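Long-range contacts in acyl-coenzyme A oxidase 1 (Yarrowia lipolytica, PDB 5Y9D), which catalyses the FAD-dependent oxidation of acyl-CoA by molecular oxygen, giving (2E)-enoyl-CoA and hydrogen peroxide in peroxisomal fatty acid beta-oxidation: residues I309-S319 with F414-T425; V322-Y333 with C428-C439. One frame throughout, in Å; residues are numbered along the deposited sequence.

How the contacts relate
Reading from the N terminus, helix 306-334 supplies residues 309-319 and then 322-333. The chain next runs through helix 355-391 and enters helix 400-437, which supplies 414-425 and 428-439 in the same order. Each contact thus closes a mostly helical loop of 94 residues, and the two loops cross because their segments alternate along the chain. Since the helices run the same way, contact 2 continues contact 1 along one interface, their centres about 20 Å apart; Ser319 O packs against Cys428 SG at the junction. Contact 1 lies beside the loop carrying Glu464, the Arg312 side chain about 8 Å from one FAD, while contact 2 reaches another FAD through Gln437.

Contact 1: residues I309-S319 with F414-T425; sequences IRGRVSMIADS and FAASAGMKAFTT
The Phe414 ring takes Ile309 CG1 at its edge, near the ring plane, with 4.2 Å from CG1 to Phe414 CD1. Arg312 also approaches the ring, obliquely: its NH1 is 3.7 Å from Phe414 CE1, the guanidinium and ring planes 73° apart. Phe414 holds CG anti to its backbone N (chi1 178°), a turn that brings the ring back toward residues 309-319.

Further along, Ser417 OG, hydrogen-bonded back to Leu413 O in its own helix, packs on Val313 CG2. Lys421 and Met315 lie side by side and point the same way, Met315 SD 3.6 Å from Lys421 CE, while Ile316 crosses Met420 at about a right angle, its CD1 3.8 Å from Met420 CG. Ser319 and Thr424 turn their hydroxyls to their own helices: Ser319 OG donates to Met315 O (3.0 Å), and Thr424 OG1 to Met420 O.

The two helices, crossing at 35°, are therefore joined here by packing, and their long cationic side chains serve a third element. Arg312 NE donates to Glu464 O and Lys421 NZ to Gly465 O, Gln460 O and Asn467 OD1. Glu464 is the probable proton acceptor, so the two cationic side chains are likely to fix the backbone of the loop that carries it.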
loop_
_atom_site.group_PDB
_atom_site.type_symbol
_atom_site.label_atom_id
_atom_site.label_comp_id
_atom_site.label_asym_id
_atom_site.label_seq_id
_atom_site.Cartn_x
_atom_site.Cartn_y
_atom_site.Cartn_z
ATOM N N ILE A 309 9.960 -7.606 -22.223
ATOM C CA ILE A 309 8.643 -8.149 -22.483
ATOM C C ILE A 309 8.560 -9.456 -21.730
ATOM O O ILE A 309 7.554 -9.717 -21.085
ATOM C CB ILE A 309 8.328 -8.382 -23.980
ATOM C CG1 ILE A 309 8.555 -7.116 -24.824
ATOM C CG2 ILE A 309 6.868 -8.791 -24.177
ATOM C CD1 ILE A 309 8.674 -7.409 -26.321
ATOM N N ARG A 310 9.618 -10.264 -21.771
ATOM C CA ARG A 310 9.585 -11.550 -21.053
ATOM C C ARG A 310 9.063 -11.370 -19.629
ATOM O O ARG A 310 8.144 -12.066 -19.213
ATOM C CB ARG A 310 10.962 -12.224 -20.994
ATOM C CG ARG A 310 10.939 -13.614 -20.375
ATOM C CD ARG A 310 12.265 -14.345 -20.493
ATOM N NE ARG A 310 12.526 -15.118 -19.268
ATOM C CZ ARG A 310 12.746 -16.438 -19.189
ATOM N NH1 ARG A 310 12.779 -17.227 -20.271
ATOM N NH2 ARG A 310 12.948 -16.984 -17.993
ATOM N N GLY A 311 9.657 -10.439 -18.885
ATOM C CA GLY A 311 9.371 -10.297 -17.479
ATOM C C GLY A 311 8.089 -9.558 -17.168
ATOM O O GLY A 311 7.604 -9.638 -16.039
ATOM N N ARG A 312 7.573 -8.785 -18.125
ATOM C CA ARG A 312 6.260 -8.172 -17.981
ATOM C C ARG A 312 5.232 -9.273 -18.019
ATOM O O ARG A 312 4.276 -9.247 -17.251
ATOM C CB ARG A 312 5.951 -7.189 -19.103
ATOM C CG ARG A 312 6.560 -5.846 -18.880
ATOM C CD ARG A 312 6.195 -4.858 -19.963
ATOM N NE ARG A 312 7.107 -3.731 -19.806
ATOM C CZ ARG A 312 8.074 -3.403 -20.641
ATOM N NH1 ARG A 312 8.250 -4.064 -21.772
ATOM N NH2 ARG A 312 8.857 -2.382 -20.346
ATOM N N VAL A 313 5.452 -10.223 -18.929
ATOM C CA VAL A 313 4.667 -11.450 -19.023
ATOM C C VAL A 313 4.806 -12.270 -17.767
ATOM O O VAL A 313 3.813 -12.749 -17.202
ATOM C CB VAL A 313 5.105 -12.301 -20.233
ATOM C CG1 VAL A 313 4.658 -13.754 -20.091
ATOM C CG2 VAL A 313 4.568 -11.696 -21.513
ATOM N N SER A 314 6.041 -12.417 -17.304
ATOM C CA SER A 314 6.270 -13.135 -16.052
ATOM C C SER A 314 5.629 -12.407 -14.862
ATOM O O SER A 314 5.228 -13.046 -13.911
ATOM C CB SER A 314 7.759 -13.369 -15.817
ATOM O OG SER A 314 7.934 -14.532 -15.030
ATOM N N MET A 315 5.496 -11.083 -14.931
ATOM C CA MET A 315 4.785 -10.323 -13.870
ATOM C C MET A 315 3.256 -10.501 -13.775
ATOM O O MET A 315 2.660 -10.186 -12.730
ATOM C CB MET A 315 5.122 -8.849 -13.959
ATOM C CG MET A 315 6.484 -8.565 -13.375
ATOM S SD MET A 315 7.041 -6.903 -13.742
ATOM C CE MET A 315 8.778 -7.208 -13.987
ATOM N N ILE A 316 2.622 -10.992 -14.837
ATOM C CA ILE A 316 1.212 -11.245 -14.770
ATOM C C ILE A 316 1.026 -12.472 -13.856
ATOM O O ILE A 316 0.125 -12.510 -13.035
ATOM C CB ILE A 316 0.578 -11.429 -16.153
ATOM C CG1 ILE A 316 0.816 -10.207 -17.042
ATOM C CG2 ILE A 316 -0.926 -11.577 -16.052
ATOM C CD1 ILE A 316 0.841 -10.552 -18.518
ATOM N N ALA A 317 1.915 -13.437 -13.961
ATOM C CA ALA A 317 1.852 -14.643 -13.145
ATOM C C ALA A 317 2.202 -14.349 -11.701
ATOM O O ALA A 317 1.520 -14.828 -10.804
ATOM C CB ALA A 317 2.781 -15.714 -13.709
ATOM N N ASP A 318 3.261 -13.574 -11.462
ATOM C CA ASP A 318 3.583 -13.208 -10.091
ATOM C C ASP A 318 2.348 -12.658 -9.439
ATOM O O ASP A 318 2.009 -13.072 -8.354
ATOM C CB ASP A 318 4.687 -12.157 -9.968
ATOM C CG ASP A 318 5.965 -12.545 -10.657
ATOM O OD1 ASP A 318 6.241 -13.760 -10.781
ATOM O OD2 ASP A 318 6.686 -11.609 -11.082
ATOM N N SER A 319 1.655 -11.746 -10.105
ATOM C CA SER A 319 0.456 -11.166 -9.555
ATOM C C SER A 319 -0.537 -12.243 -9.115
ATOM O O SER A 319 -1.086 -12.163 -8.028
ATOM C CB SER A 319 -0.207 -10.214 -10.558
ATOM O OG SER A 319 0.615 -9.104 -10.853
ATOM N N PHE A 414 3.868 -6.569 -26.967
ATOM C CA PHE A 414 4.341 -5.481 -26.174
ATOM C C PHE A 414 3.134 -4.776 -25.571
ATOM O O PHE A 414 3.027 -4.664 -24.341
ATOM C CB PHE A 414 5.162 -4.519 -27.041
ATOM C CG PHE A 414 5.665 -3.331 -26.301
ATOM C CD1 PHE A 414 6.871 -3.386 -25.618
ATOM C CD2 PHE A 414 4.916 -2.155 -26.255
ATOM C CE1 PHE A 414 7.333 -2.274 -24.911
ATOM C CE2 PHE A 414 5.361 -1.048 -25.542
ATOM C CZ PHE A 414 6.574 -1.105 -24.870
ATOM N N ALA A 415 2.230 -4.316 -26.436
ATOM C CA ALA A 415 1.090 -3.508 -25.996
ATOM C C ALA A 415 0.170 -4.256 -25.063
ATOM O O ALA A 415 -0.293 -3.690 -24.076
ATOM C CB ALA A 415 0.292 -2.979 -27.183
ATOM N N ALA A 416 -0.102 -5.524 -25.376
ATOM C CA ALA A 416 -0.993 -6.346 -24.553
ATOM C C ALA A 416 -0.370 -6.618 -23.180
ATOM O O ALA A 416 -1.027 -6.471 -22.164
ATOM C CB ALA A 416 -1.325 -7.664 -25.258
ATOM N N SER A 417 0.901 -7.010 -23.164
ATOM C CA SER A 417 1.618 -7.259 -21.922
ATOM C C SER A 417 1.663 -6.072 -20.991
ATOM O O SER A 417 1.778 -6.238 -19.782
ATOM C CB SER A 417 3.068 -7.593 -22.217
ATOM O OG SER A 417 3.168 -8.893 -22.702
ATOM N N ALA A 418 1.650 -4.876 -21.561
ATOM C CA ALA A 418 1.986 -3.704 -20.801
ATOM C C ALA A 418 0.804 -3.334 -19.920
ATOM O O ALA A 418 0.947 -3.098 -18.714
ATOM C CB ALA A 418 2.360 -2.570 -21.737
ATOM N N GLY A 419 -0.378 -3.295 -20.521
ATOM C CA GLY A 419 -1.586 -2.979 -19.770
ATOM C C GLY A 419 -1.915 -4.094 -18.813
ATOM O O GLY A 419 -2.348 -3.847 -17.701
ATOM N N MET A 420 -1.738 -5.332 -19.241
ATOM C CA MET A 420 -1.995 -6.445 -18.346
ATOM C C MET A 420 -0.997 -6.499 -17.166
ATOM O O MET A 420 -1.377 -6.790 -16.039
ATOM C CB MET A 420 -1.992 -7.754 -19.097
ATOM C CG MET A 420 -2.562 -8.857 -18.239
ATOM S SD MET A 420 -4.229 -9.274 -18.719
ATOM C CE MET A 420 -3.764 -10.416 -20.058
ATOM N N LYS A 421 0.269 -6.201 -17.421
ATOM C CA LYS A 421 1.259 -6.028 -16.346
ATOM C C LYS A 421 0.809 -4.944 -15.377
ATOM O O LYS A 421 0.703 -5.173 -14.176
ATOM C CB LYS A 421 2.640 -5.692 -16.928
ATOM C CG LYS A 421 3.778 -5.578 -15.932
ATOM C CD LYS A 421 3.858 -4.217 -15.256
ATOM C CE LYS A 421 5.273 -3.918 -14.782
ATOM N NZ LYS A 421 5.449 -2.529 -14.280
ATOM N N ALA A 422 0.533 -3.756 -15.883
ATOM C CA ALA A 422 0.190 -2.683 -14.983
ATOM C C ALA A 422 -0.996 -3.042 -14.094
ATOM O O ALA A 422 -0.918 -2.968 -12.875
ATOM C CB ALA A 422 -0.056 -1.383 -15.742
ATOM N N PHE A 423 -2.091 -3.458 -14.686
ATOM C CA PHE A 423 -3.303 -3.647 -13.887
ATOM C C PHE A 423 -3.217 -4.849 -12.987
ATOM O O PHE A 423 -3.647 -4.756 -11.806
ATOM C CB PHE A 423 -4.551 -3.669 -14.759
ATOM C CG PHE A 423 -4.773 -2.367 -15.450
ATOM C CD1 PHE A 423 -5.112 -1.250 -14.714
ATOM C CD2 PHE A 423 -4.578 -2.236 -16.817
ATOM C CE1 PHE A 423 -5.301 -0.026 -15.331
ATOM C CE2 PHE A 423 -4.752 -1.007 -17.439
ATOM C CZ PHE A 423 -5.113 0.108 -16.697
ATOM N N THR A 424 -2.649 -5.952 -13.485
ATOM C CA THR A 424 -2.473 -7.078 -12.597
ATOM C C THR A 424 -1.535 -6.824 -11.441
ATOM O O THR A 424 -1.840 -7.280 -10.364
ATOM C CB THR A 424 -2.118 -8.370 -13.285
ATOM O OG1 THR A 424 -0.876 -8.246 -13.983
ATOM C CG2 THR A 424 -3.288 -8.765 -14.211
ATOM N N THR A 425 -0.454 -6.062 -11.622
ATOM C CA THR A 425 0.440 -5.741 -10.490
ATOM C C THR A 425 -0.175 -4.718 -9.494
ATOM O O THR A 425 -0.008 -4.843 -8.300
ATOM C CB THR A 425 1.848 -5.289 -10.945
ATOM O OG1 THR A 425 1.788 -4.072 -11.738
ATOM C CG2 THR A 425 2.491 -6.414 -11.729
#

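Contact 2: residues V322-Y333 with C428-C439; sequences VSKRFLTIALRY and CAKIIDECRQAC. With FAD (flavin-adenine dinucleotide), chain D.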
loop_
_atom_site.group_PDB
_atom_site.type_symbol
_atom_site.label_atom_id
_atom_site.label_comp_id
_atom_site.label_asym_id
_atom_site.label_seq_id
_atom_site.Cartn_x
_atom_site.Cartn_y
_atom_site.Cartn_z
ATOM N N VAL A 322 1.433 -14.388 -5.952
ATOM C CA VAL A 322 1.479 -13.698 -4.678
ATOM C C VAL A 322 0.064 -13.358 -4.138
ATOM O O VAL A 322 -0.169 -13.365 -2.946
ATOM C CB VAL A 322 2.345 -12.436 -4.821
ATOM C CG1 VAL A 322 2.198 -11.506 -3.603
ATOM C CG2 VAL A 322 3.795 -12.851 -5.064
ATOM N N SER A 323 -0.872 -13.050 -5.021
ATOM C CA SER A 323 -2.257 -12.810 -4.617
ATOM C C SER A 323 -2.839 -14.032 -4.000
ATOM O O SER A 323 -3.498 -13.957 -2.993
ATOM C CB SER A 323 -3.116 -12.399 -5.801
ATOM O OG SER A 323 -2.856 -11.035 -6.086
ATOM N N LYS A 324 -2.552 -15.180 -4.585
ATOM C CA LYS A 324 -3.186 -16.367 -4.109
ATOM C C LYS A 324 -2.618 -16.740 -2.751
ATOM O O LYS A 324 -3.288 -17.429 -1.988
ATOM C CB LYS A 324 -3.071 -17.500 -5.099
ATOM C CG LYS A 324 -1.840 -18.370 -4.939
ATOM C CD LYS A 324 -1.639 -19.205 -6.205
ATOM C CE LYS A 324 -0.388 -20.021 -6.075
ATOM N NZ LYS A 324 -0.302 -20.975 -7.180
ATOM N N ARG A 325 -1.405 -16.284 -2.448
ATOM C CA ARG A 325 -0.811 -16.600 -1.180
ATOM C C ARG A 325 -1.503 -15.793 -0.096
ATOM O O ARG A 325 -1.900 -16.319 0.933
ATOM C CB ARG A 325 0.679 -16.274 -1.191
ATOM C CG ARG A 325 1.370 -16.511 0.149
ATOM C CD ARG A 325 2.844 -16.107 0.132
ATOM N NE ARG A 325 3.340 -15.985 1.495
ATOM C CZ ARG A 325 4.280 -15.141 1.897
ATOM N NH1 ARG A 325 4.890 -14.320 1.048
ATOM N NH2 ARG A 325 4.557 -15.090 3.192
ATOM N N PHE A 326 -1.673 -14.504 -0.340
ATOM C CA PHE A 326 -2.216 -13.634 0.698
ATOM C C PHE A 326 -3.731 -13.772 0.811
ATOM O O PHE A 326 -4.261 -13.645 1.883
ATOM C CB PHE A 326 -1.719 -12.193 0.528
ATOM C CG PHE A 326 -0.247 -12.037 0.847
ATOM C CD1 PHE A 326 0.196 -12.075 2.163
ATOM C CD2 PHE A 326 0.696 -11.888 -0.164
ATOM C CE1 PHE A 326 1.542 -11.936 2.479
ATOM C CE2 PHE A 326 2.048 -11.774 0.143
ATOM C CZ PHE A 326 2.472 -11.784 1.473
ATOM N N LEU A 327 -4.432 -14.105 -0.262
ATOM C CA LEU A 327 -5.866 -14.384 -0.123
ATOM C C LEU A 327 -6.088 -15.656 0.707
ATOM O O LEU A 327 -7.014 -15.721 1.536
ATOM C CB LEU A 327 -6.529 -14.500 -1.478
ATOM C CG LEU A 327 -6.964 -13.158 -2.050
ATOM C CD1 LEU A 327 -6.884 -13.225 -3.553
ATOM C CD2 LEU A 327 -8.386 -12.786 -1.605
ATOM N N THR A 328 -5.212 -16.649 0.526
ATOM C CA THR A 328 -5.267 -17.830 1.363
ATOM C C THR A 328 -4.956 -17.524 2.841
ATOM O O THR A 328 -5.582 -18.061 3.728
ATOM C CB THR A 328 -4.369 -18.930 0.828
ATOM O OG1 THR A 328 -4.855 -19.334 -0.451
ATOM C CG2 THR A 328 -4.353 -20.168 1.754
ATOM N N ILE A 329 -4.011 -16.660 3.130
ATOM C CA ILE A 329 -3.796 -16.340 4.526
ATOM C C ILE A 329 -5.076 -15.738 5.116
ATOM O O ILE A 329 -5.673 -16.279 6.018
ATOM C CB ILE A 329 -2.613 -15.364 4.697
ATOM C CG1 ILE A 329 -1.332 -16.074 4.305
ATOM C CG2 ILE A 329 -2.567 -14.826 6.130
ATOM C CD1 ILE A 329 -0.181 -15.139 4.073
ATOM N N ALA A 330 -5.492 -14.619 4.553
ATOM C CA ALA A 330 -6.664 -13.869 5.021
ATOM C C ALA A 330 -7.954 -14.702 5.160
ATOM O O ALA A 330 -8.635 -14.605 6.175
ATOM C CB ALA A 330 -6.900 -12.688 4.092
ATOM N N LEU A 331 -8.295 -15.476 4.135
ATOM C CA LEU A 331 -9.544 -16.197 4.105
ATOM C C LEU A 331 -9.547 -17.408 5.028
ATOM O O LEU A 331 -10.604 -17.760 5.542
ATOM C CB LEU A 331 -9.901 -16.667 2.678
ATOM C CG LEU A 331 -10.332 -15.590 1.682
ATOM C CD1 LEU A 331 -10.435 -16.179 0.290
ATOM C CD2 LEU A 331 -11.647 -14.938 2.099
ATOM N N ARG A 332 -8.407 -18.084 5.208
ATOM C CA ARG A 332 -8.327 -19.134 6.245
ATOM C C ARG A 332 -8.454 -18.535 7.662
ATOM O O ARG A 332 -9.059 -19.133 8.546
ATOM C CB ARG A 332 -7.049 -19.945 6.149
ATOM C CG ARG A 332 -7.051 -21.049 5.085
ATOM C CD ARG A 332 -5.634 -21.586 4.930
ATOM N NE ARG A 332 -5.592 -22.633 3.921
ATOM C CZ ARG A 332 -4.502 -23.267 3.497
ATOM N NH1 ARG A 332 -3.303 -22.989 3.998
ATOM N NH2 ARG A 332 -4.627 -24.191 2.564
ATOM N N TYR A 333 -7.859 -17.368 7.862
ATOM C CA TYR A 333 -8.012 -16.651 9.092
ATOM C C TYR A 333 -9.454 -16.201 9.296
ATOM O O TYR A 333 -9.904 -16.214 10.432
ATOM C CB TYR A 333 -7.077 -15.453 9.142
ATOM C CG TYR A 333 -7.094 -14.750 10.468
ATOM C CD1 TYR A 333 -6.741 -15.409 11.610
ATOM C CD2 TYR A 333 -7.450 -13.396 10.572
ATOM C CE1 TYR A 333 -6.752 -14.771 12.836
ATOM C CE2 TYR A 333 -7.449 -12.749 11.794
ATOM C CZ TYR A 333 -7.110 -13.451 12.926
ATOM O OH TYR A 333 -7.091 -12.825 14.165
ATOM N N CYS A 428 -2.720 -6.932 -7.556
ATOM C CA CYS A 428 -1.977 -7.633 -6.496
ATOM C C CYS A 428 -1.644 -6.729 -5.322
ATOM O O CYS A 428 -1.905 -7.092 -4.181
ATOM C CB CYS A 428 -0.666 -8.229 -7.023
ATOM S SG CYS A 428 0.195 -9.295 -5.820
ATOM N N ALA A 429 -1.056 -5.564 -5.581
ATOM C CA ALA A 429 -0.833 -4.571 -4.526
ATOM C C ALA A 429 -2.104 -4.405 -3.668
ATOM O O ALA A 429 -2.023 -4.496 -2.439
ATOM C CB ALA A 429 -0.398 -3.227 -5.106
ATOM N N LYS A 430 -3.262 -4.210 -4.323
ATOM C CA LYS A 430 -4.524 -3.985 -3.608
ATOM C C LYS A 430 -4.964 -5.217 -2.820
ATOM O O LYS A 430 -5.514 -5.109 -1.730
ATOM C CB LYS A 430 -5.644 -3.548 -4.576
ATOM C CG LYS A 430 -6.938 -3.122 -3.895
ATOM C CD LYS A 430 -8.043 -2.953 -4.931
ATOM C CE LYS A 430 -9.305 -2.265 -4.367
ATOM N NZ LYS A 430 -10.405 -3.186 -3.919
ATOM N N ILE A 431 -4.728 -6.387 -3.372
ATOM C CA ILE A 431 -5.105 -7.623 -2.698
ATOM C C ILE A 431 -4.282 -7.821 -1.413
ATOM O O ILE A 431 -4.821 -8.057 -0.326
ATOM C CB ILE A 431 -4.982 -8.795 -3.668
ATOM C CG1 ILE A 431 -6.125 -8.728 -4.678
ATOM C CG2 ILE A 431 -5.022 -10.116 -2.941
ATOM C CD1 ILE A 431 -5.967 -9.628 -5.883
ATOM N N ILE A 432 -2.980 -7.666 -1.538
ATOM C CA ILE A 432 -2.086 -7.857 -0.412
ATOM C C ILE A 432 -2.535 -6.938 0.705
ATOM O O ILE A 432 -2.571 -7.368 1.876
ATOM C CB ILE A 432 -0.619 -7.513 -0.770
ATOM C CG1 ILE A 432 -0.060 -8.472 -1.825
ATOM C CG2 ILE A 432 0.255 -7.532 0.467
ATOM C CD1 ILE A 432 1.359 -8.152 -2.264
ATOM N N ASP A 433 -2.851 -5.686 0.313
ATOM C CA ASP A 433 -3.268 -4.620 1.226
ATOM C C ASP A 433 -4.634 -4.831 1.865
ATOM O O ASP A 433 -4.766 -4.646 3.073
ATOM C CB ASP A 433 -3.272 -3.258 0.511
ATOM C CG ASP A 433 -3.535 -2.074 1.483
ATOM O OD1 ASP A 433 -2.615 -1.618 2.211
ATOM O OD2 ASP A 433 -4.683 -1.589 1.502
ATOM N N GLU A 434 -5.649 -5.171 1.065
ATOM C CA GLU A 434 -6.946 -5.578 1.616
ATOM C C GLU A 434 -6.892 -6.832 2.496
ATOM O O GLU A 434 -7.580 -6.867 3.517
ATOM C CB GLU A 434 -8.026 -5.771 0.528
ATOM C CG GLU A 434 -8.342 -4.513 -0.288
ATOM C CD GLU A 434 -8.831 -3.346 0.557
ATOM O OE1 GLU A 434 -9.551 -3.578 1.561
ATOM O OE2 GLU A 434 -8.492 -2.190 0.211
ATOM N N CYS A 435 -6.101 -7.847 2.127
ATOM C CA CYS A 435 -5.904 -9.020 3.002
ATOM C C CYS A 435 -5.218 -8.667 4.319
ATOM O O CYS A 435 -5.496 -9.249 5.350
ATOM C CB CYS A 435 -5.103 -10.109 2.300
ATOM S SG CYS A 435 -5.916 -10.859 0.858
ATOM N N ARG A 436 -4.319 -7.705 4.317
ATOM C CA ARG A 436 -3.647 -7.388 5.535
ATOM C C ARG A 436 -4.692 -6.851 6.550
ATOM O O ARG A 436 -4.805 -7.363 7.673
ATOM C CB ARG A 436 -2.534 -6.381 5.302
ATOM C CG ARG A 436 -1.774 -6.071 6.580
ATOM C CD ARG A 436 -0.887 -4.864 6.455
ATOM N NE ARG A 436 -1.467 -3.834 5.602
ATOM C CZ ARG A 436 -2.286 -2.856 6.008
ATOM N NH1 ARG A 436 -2.659 -2.730 7.281
ATOM N NH2 ARG A 436 -2.735 -1.972 5.118
ATOM N N GLN A 437 -5.460 -5.847 6.134
ATOM C CA GLN A 437 -6.476 -5.241 6.998
ATOM C C GLN A 437 -7.519 -6.243 7.406
ATOM O O GLN A 437 -7.982 -6.218 8.545
ATOM C CB GLN A 437 -7.165 -4.051 6.305
ATOM C CG GLN A 437 -6.235 -2.875 6.071
ATOM C CD GLN A 437 -6.888 -1.799 5.257
ATOM O OE1 GLN A 437 -7.720 -1.047 5.768
ATOM N NE2 GLN A 437 -6.519 -1.715 3.978
ATOM N N ALA A 438 -7.881 -7.123 6.481
ATOM C CA ALA A 438 -8.816 -8.196 6.783
ATOM C C ALA A 438 -8.369 -9.108 7.953
ATOM O O ALA A 438 -9.170 -9.886 8.464
ATOM C CB ALA A 438 -9.054 -9.050 5.537
ATOM N N CYS A 439 -7.089 -9.067 8.320
ATOM C CA CYS A 439 -6.582 -9.822 9.465
ATOM C C CYS A 439 -6.451 -8.897 10.678
ATOM O O CYS A 439 -5.957 -9.281 11.730
ATOM C CB CYS A 439 -5.265 -10.481 9.109
ATOM S SG CYS A 439 -5.440 -11.668 7.733
HETATM P PA FAD D . -10.604 -7.798 14.907
HETATM O O1A FAD D . -10.616 -9.253 15.143
HETATM O O2A FAD D . -11.438 -6.899 15.703
HETATM O O5B FAD D . -10.956 -7.621 13.390
HETATM C C5B FAD D . -10.602 -8.594 12.432
HETATM C C4B FAD D . -11.176 -8.222 11.083
HETATM O O4B FAD D . -12.548 -8.585 11.028
HETATM C C3B FAD D . -11.086 -6.731 10.841
HETATM O O3B FAD D . -10.642 -6.503 9.517
HETATM C C2B FAD D . -12.497 -6.228 11.011
HETATM O O2B FAD D . -12.843 -5.229 10.065
HETATM C C1B FAD D . -13.365 -7.446 10.809
HETATM N N9A FAD D . -14.497 -7.346 11.747
HETATM C C8A FAD D . -14.437 -7.376 13.075
HETATM N N7A FAD D . -15.661 -7.237 13.607
HETATM C C5A FAD D . -16.531 -7.099 12.603
HETATM C C6A FAD D . -17.989 -6.907 12.443
HETATM N N6A FAD D . -18.799 -6.835 13.502
HETATM N N1A FAD D . -18.491 -6.807 11.212
HETATM C C2A FAD D . -17.708 -6.880 10.147
HETATM N N3A FAD D . -16.394 -7.053 10.216
HETATM C C4A FAD D . -15.752 -7.168 11.383
HETATM N N1 FAD D . -3.890 -2.745 22.051
HETATM C C2 FAD D . -3.737 -2.316 23.302
HETATM O O2 FAD D . -4.612 -2.573 24.116
HETATM N N3 FAD D . -2.681 -1.637 23.704
HETATM C C4 FAD D . -1.710 -1.327 22.877
HETATM O O4 FAD D . -0.749 -0.696 23.288
HETATM C C4X FAD D . -1.794 -1.751 21.480
HETATM N N5 FAD D . -0.843 -1.464 20.595
HETATM C C5X FAD D . -0.956 -1.873 19.333
HETATM C C6 FAD D . 0.054 -1.572 18.458
HETATM C C7 FAD D . -0.032 -1.979 17.158
HETATM C C7M FAD D . 1.069 -1.637 16.207
HETATM C C8 FAD D . -1.209 -2.744 16.707
HETATM C C8M FAD D . -1.292 -3.186 15.281
HETATM C C9 FAD D . -2.230 -3.046 17.581
HETATM C C9A FAD D . -2.135 -2.639 18.886
HETATM N N10 FAD D . -3.149 -2.934 19.796
HETATM C C10 FAD D . -2.985 -2.503 21.106
HETATM C "C1'" FAD D . -4.324 -3.700 19.408
HETATM C "C2'" FAD D . -5.171 -2.988 18.385
HETATM O "O2'" FAD D . -5.994 -2.099 19.101
HETATM C "C3'" FAD D . -6.039 -3.997 17.661
HETATM O "O3'" FAD D . -5.323 -4.447 16.531
HETATM C "C4'" FAD D . -7.369 -3.431 17.191
HETATM O "O4'" FAD D . -7.932 -2.599 18.196
HETATM C "C5'" FAD D . -8.374 -4.528 16.931
HETATM O "O5'" FAD D . -7.841 -5.458 16.019
HETATM P P FAD D . -8.201 -6.963 16.143
HETATM O O1P FAD D . -6.970 -7.715 15.961
HETATM O O2P FAD D . -8.997 -7.142 17.354
HETATM O O3P FAD D . -9.117 -7.239 14.896
#
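Leu327 and Ile431 cross at about a right angle, Leu327 CD1 lying 3.7 Å from Ile431 CG2. Ile431 keeps CG1 beside its backbone N (chi1 -73°), which leaves CG2 for the leucine and carries CD1 on to Ser323 OG, 3.4 Å away. That hydroxyl bonds back to Ser319 O.

Val322 and Phe326 receive Ile432 together. Val322 CG1 meets Ile432 CD1 at 3.7 Å and also sits in plane at the edge of the Phe326 ring. Ile432 lays CG2 over one face of that ring, and its CG1 is 3.9 Å from Phe326 CD2.

Cys435 packs on Ala330, with 3.6 Å between Ala330 CB and Cys435 CB, while its SG lies against the backbone of Phe326 and Leu327, 3.9 Å from Leu327 CG. Replacing Leu327 by an alanine would take away CG and both methyls, and would probably leave a gap beside Ile431 CG2 and thin the packing on Cys435 SG.

At the far end Cys439 makes a sulfur-aromatic contact with Tyr333: SG is 4.9 Å from the ring centroid, obliquely, 56° off the normal. Tyr333 OH is held by His442.

The two helices run nearly parallel, 18° apart, within the all-helical C-alpha1 domain. Helix 355-391 adds Cys368 against Leu327, and helix 450-457 brings Phe450 to the Phe326 ring and Trp457 to Ile432. Near the C-terminal end of helix 400-437, Gln437 O accepts a 2.8 Å hydrogen bond from the FAD ribose hydroxyl O3B, and Gln437 OE1 bonds Trp426 of the second subunit. That subunit also binds the same FAD through its own Thr169, so this end of the helix pair meets the dimer interface.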